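Carbonic anhydrase (Coccomyxa sp. PA, PDB 3UCJ) probably catalyses the reversible hydration of carbon dioxide to hydrogencarbonate, as a zinc-dependent enzyme of the beta class of carbonic anhydrases. Local coordinates at residues C166-P169 with I170-A173; P201-G204 with M205-G209. All coordinates share one frame; numbering follows the deposited sequence.

In the fold
Both contacts are local turns at which a short helix starts, and they follow one another along the chain. In contact 1 the long helix 146-167 gives way to helix 169-176; in contact 2 the antiparallel strand 194-202, outermost in the mixed sheet within this chain, leads through a two-residue turn into helix 205-211. Strand 182-189, its neighbour in the sheet, lies between them in sequence. Their centres are about 12 Å apart, on the same side of the chain's centre, and they touch: Cys166 SG packs on Ile202 CG2 at 4.0 Å, and Gln172 NE2 lies 3.5 Å from Met205 SD. The two corners therefore pack together, away from the zinc site, and each also meets a different neighbouring subunit.

Contact 1: residues C166-P169 with I170-A173; sequences CASP and IVQA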
loop_
_atom_site.group_PDB
_atom_site.type_symbol
_atom_site.label_atom_id
_atom_site.label_comp_id
_atom_site.label_asym_id
_atom_site.label_seq_id
_atom_site.Cartn_x
_atom_site.Cartn_y
_atom_site.Cartn_z
ATOM N N CYS A 166 -16.719 -2.312 10.504
ATOM C CA CYS A 166 -16.924 -2.462 11.936
ATOM C C CYS A 166 -15.686 -2.851 12.740
ATOM O O CYS A 166 -15.489 -2.372 13.891
ATOM C CB CYS A 166 -18.064 -3.454 12.280
ATOM S SG CYS A 166 -19.619 -2.917 11.602
ATOM N N ALA A 167 -14.814 -3.686 12.167
ATOM C CA ALA A 167 -13.593 -4.119 12.813
ATOM C C ALA A 167 -12.403 -3.163 12.636
ATOM O O ALA A 167 -11.329 -3.409 13.196
ATOM C CB ALA A 167 -13.171 -5.487 12.200
ATOM N N SER A 168 -12.596 -2.103 11.901
ATOM C CA SER A 168 -11.518 -1.197 11.631
ATOM C C SER A 168 -11.067 -0.502 12.891
ATOM O O SER A 168 -11.910 -0.236 13.775
ATOM C CB SER A 168 -11.853 -0.154 10.619
ATOM O OG SER A 168 -12.914 0.795 10.997
ATOM N N PRO A 169 -9.769 -0.178 12.968
ATOM C CA PRO A 169 -9.321 0.501 14.204
ATOM C C PRO A 169 -10.051 1.803 14.399
ATOM O O PRO A 169 -10.298 2.177 15.565
ATOM C CB PRO A 169 -7.804 0.722 13.973
ATOM C CG PRO A 169 -7.407 -0.438 13.035
ATOM C CD PRO A 169 -8.634 -0.566 12.111
ATOM N N ILE A 170 -10.409 2.485 13.339
ATOM C CA ILE A 170 -11.039 3.786 13.370
ATOM C C ILE A 170 -12.433 3.611 14.005
ATOM O O ILE A 170 -12.775 4.355 14.915
ATOM C CB ILE A 170 -11.251 4.378 11.936
ATOM C CG1 ILE A 170 -9.889 4.629 11.159
ATOM C CG2 ILE A 170 -12.164 5.637 12.002
ATOM C CD1 ILE A 170 -8.788 5.146 11.964
ATOM N N VAL A 171 -13.241 2.685 13.462
ATOM C CA VAL A 171 -14.630 2.502 13.990
ATOM C C VAL A 171 -14.625 1.965 15.418
ATOM O O VAL A 171 -15.498 2.384 16.260
ATOM C CB VAL A 171 -15.463 1.629 13.036
ATOM C CG1 VAL A 171 -16.777 1.217 13.694
ATOM C CG2 VAL A 171 -15.730 2.361 11.797
ATOM N N GLN A 172 -13.678 1.062 15.688
ATOM C CA GLN A 172 -13.564 0.406 16.962
ATOM C C GLN A 172 -13.164 1.476 18.008
ATOM O O GLN A 172 -13.745 1.504 19.115
ATOM C CB GLN A 172 -12.567 -0.708 16.983
ATOM C CG GLN A 172 -13.137 -2.044 16.412
ATOM C CD GLN A 172 -14.255 -2.589 17.333
ATOM O OE1 GLN A 172 -14.084 -2.628 18.578
ATOM N NE2 GLN A 172 -15.380 -2.988 16.741
ATOM N N ALA A 173 -12.235 2.365 17.648
ATOM C CA ALA A 173 -11.834 3.424 18.570
ATOM C C ALA A 173 -13.023 4.379 18.837
ATOM O O ALA A 173 -13.186 4.792 20.001
ATOM C CB ALA A 173 -10.549 4.159 18.064
#
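Ser168 OG takes part in two hydrogen bonds: it accepts from Val171 N at 3.1 Å and is also bonded to the backbone oxygen of Val165, one turn back in the preceding helix. The first of these is an N-cap bond, since Ser168 stands immediately before helix 169-176. OG reaches both partners because chi1, 64°, turns it back over the backbone, between N and the carbonyl carbon. It also lies 3.3 Å from Val171 CG2, a methyl packed beside the capping oxygen. Pro169 follows as the first helical residue, a place where a missing N-H costs no bond.

The break between the helices shows at Cys166 O. Its usual helical donor, Ile170 N, is 7.0 Å away. Instead Gln172 NE2 donates to Cys166 O at 2.9 Å, with the acceptor only 7° out of the amide plane. A bend at chi2, -66°, folds the Gln172 side chain back to that oxygen, while its CB and CG pass alongside Ser168 O. Val171 CG1 approaches the same Cys166 O at 3.8 Å.

The new helix gains its own backbone bonds straight away: Gln172 N donates to Ser168 O at 2.9 Å, almost in line with the carbonyl, and Ala173 N donates to Pro169 O at 2.9 Å. Around the corner, Ser168 and Ile170 pack on Leu86 of helix 80-92, whereas Pro169 and Gln172 meet Pro117 and His116 of a second subunit. In this largely buried corner, then, side chains do what the interrupted backbone cannot: a serine hydroxyl supplies an acceptor to the new helix, and a glutamine amide supplies a donor to the old one.

Contact 2: residues P201-G204 with M205-G209; sequences PITG and MEDAG
Asp207 OD1 accepts two hydrogen bonds from Thr203, from OG1 at 2.7 Å and from the backbone N at 2.8 Å. The N-H meets the anti side of the oxygen, 18° from the carboxylate plane, while the hydroxyl comes from above that plane, 47° out of it. With chi1 at 59°, Thr203 swings OG1 back beside its own N, which lets both donors converge on one oxygen. With an alanine at Asp207, Thr203 N and OG1 would probably lose their shared acceptor, and the threonine side chain would be freer to turn. This is the N-terminus of helix 205-211, reached from strand 194-202 through the short turn Thr203-Gly204: Gly204 holds the N-cap position but has no side chain to cap with, and the carboxylate of the third helical residue reaches back past it. The backbone of Gly204 is nearly fully extended, a conformation glycine adopts easily. Its carbonyl accepts from Ala208 N at 3.1 Å, in the carbonyl plane, as an early bond of the helix. Next to this polar turn, Ile202 CG2 packs on Ala208 CB at 3.7 Å, and Asp207 CB lies 3.7 Å from Ile202 CA. Farther out, Met205 packs on Trp175 and Leu216, and Thr203 meets Ala7 of a third subunit.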
loop_
_atom_site.group_PDB
_atom_site.type_symbol
_atom_site.label_atom_id
_atom_site.label_comp_id
_atom_site.label_asym_id
_atom_site.label_seq_id
_atom_site.Cartn_x
_atom_site.Cartn_y
_atom_site.Cartn_z
ATOM N N PRO A 201 -29.161 -1.675 10.400
ATOM C CA PRO A 201 -28.117 -0.829 10.968
ATOM C C PRO A 201 -27.353 -1.504 12.097
ATOM O O PRO A 201 -27.974 -2.229 12.922
ATOM C CB PRO A 201 -28.915 0.374 11.490
ATOM C CG PRO A 201 -30.085 0.473 10.553
ATOM C CD PRO A 201 -30.466 -0.951 10.325
ATOM N N ILE A 202 -26.017 -1.270 12.167
ATOM C CA ILE A 202 -25.149 -1.776 13.206
ATOM C C ILE A 202 -24.616 -0.557 13.900
ATOM O O ILE A 202 -23.924 0.271 13.255
ATOM C CB ILE A 202 -23.949 -2.628 12.641
ATOM C CG1 ILE A 202 -24.506 -3.927 12.014
ATOM C CG2 ILE A 202 -22.969 -2.998 13.790
ATOM C CD1 ILE A 202 -23.661 -4.668 11.037
ATOM N N THR A 203 -24.997 -0.362 15.180
ATOM C CA THR A 203 -24.668 0.872 15.857
ATOM C C THR A 203 -23.655 0.567 16.878
ATOM O O THR A 203 -23.234 1.458 17.590
ATOM C CB THR A 203 -25.920 1.521 16.623
ATOM O OG1 THR A 203 -26.363 0.545 17.555
ATOM C CG2 THR A 203 -27.019 1.895 15.686
ATOM N N GLY A 204 -23.237 -0.681 17.008
ATOM C CA GLY A 204 -22.197 -1.031 17.970
ATOM C C GLY A 204 -22.035 -2.528 18.063
ATOM O O GLY A 204 -22.632 -3.250 17.262
ATOM N N MET A 205 -21.234 -2.980 19.017
ATOM C CA MET A 205 -20.875 -4.376 19.143
ATOM C C MET A 205 -22.123 -5.240 19.379
ATOM O O MET A 205 -22.296 -6.263 18.724
ATOM C CB MET A 205 -19.884 -4.605 20.273
ATOM C CG MET A 205 -18.506 -3.921 20.053
ATOM S SD MET A 205 -17.667 -4.794 18.611
ATOM C CE MET A 205 -17.196 -6.250 19.408
ATOM N N GLU A 206 -23.033 -4.763 20.253
ATOM C CA GLU A 206 -24.281 -5.526 20.418
ATOM C C GLU A 206 -25.028 -5.815 19.089
ATOM O O GLU A 206 -25.300 -6.980 18.785
ATOM C CB GLU A 206 -25.187 -4.901 21.538
ATOM C CG GLU A 206 -26.334 -5.845 21.843
ATOM C CD GLU A 206 -27.234 -5.206 22.866
ATOM O OE1 GLU A 206 -26.728 -4.955 23.991
ATOM O OE2 GLU A 206 -28.394 -4.900 22.511
ATOM N N ASP A 207 -25.279 -4.821 18.246
ATOM C CA ASP A 207 -25.937 -5.092 16.972
ATOM C C ASP A 207 -25.101 -5.995 16.045
ATOM O O ASP A 207 -25.639 -6.750 15.245
ATOM C CB ASP A 207 -26.145 -3.819 16.172
ATOM C CG ASP A 207 -27.154 -2.883 16.795
ATOM O OD1 ASP A 207 -27.170 -1.715 16.393
ATOM O OD2 ASP A 207 -27.935 -3.339 17.661
ATOM N N ALA A 208 -23.789 -5.812 16.078
ATOM C CA ALA A 208 -22.907 -6.590 15.163
ATOM C C ALA A 208 -22.980 -8.096 15.477
ATOM O O ALA A 208 -23.014 -8.911 14.568
ATOM C CB ALA A 208 -21.503 -6.063 15.269
ATOM N N GLY A 209 -22.988 -8.448 16.775
ATOM C CA GLY A 209 -23.200 -9.864 17.210
ATOM C C GLY A 209 -24.530 -10.443 16.749
ATOM O O GLY A 209 -24.620 -11.631 16.366
#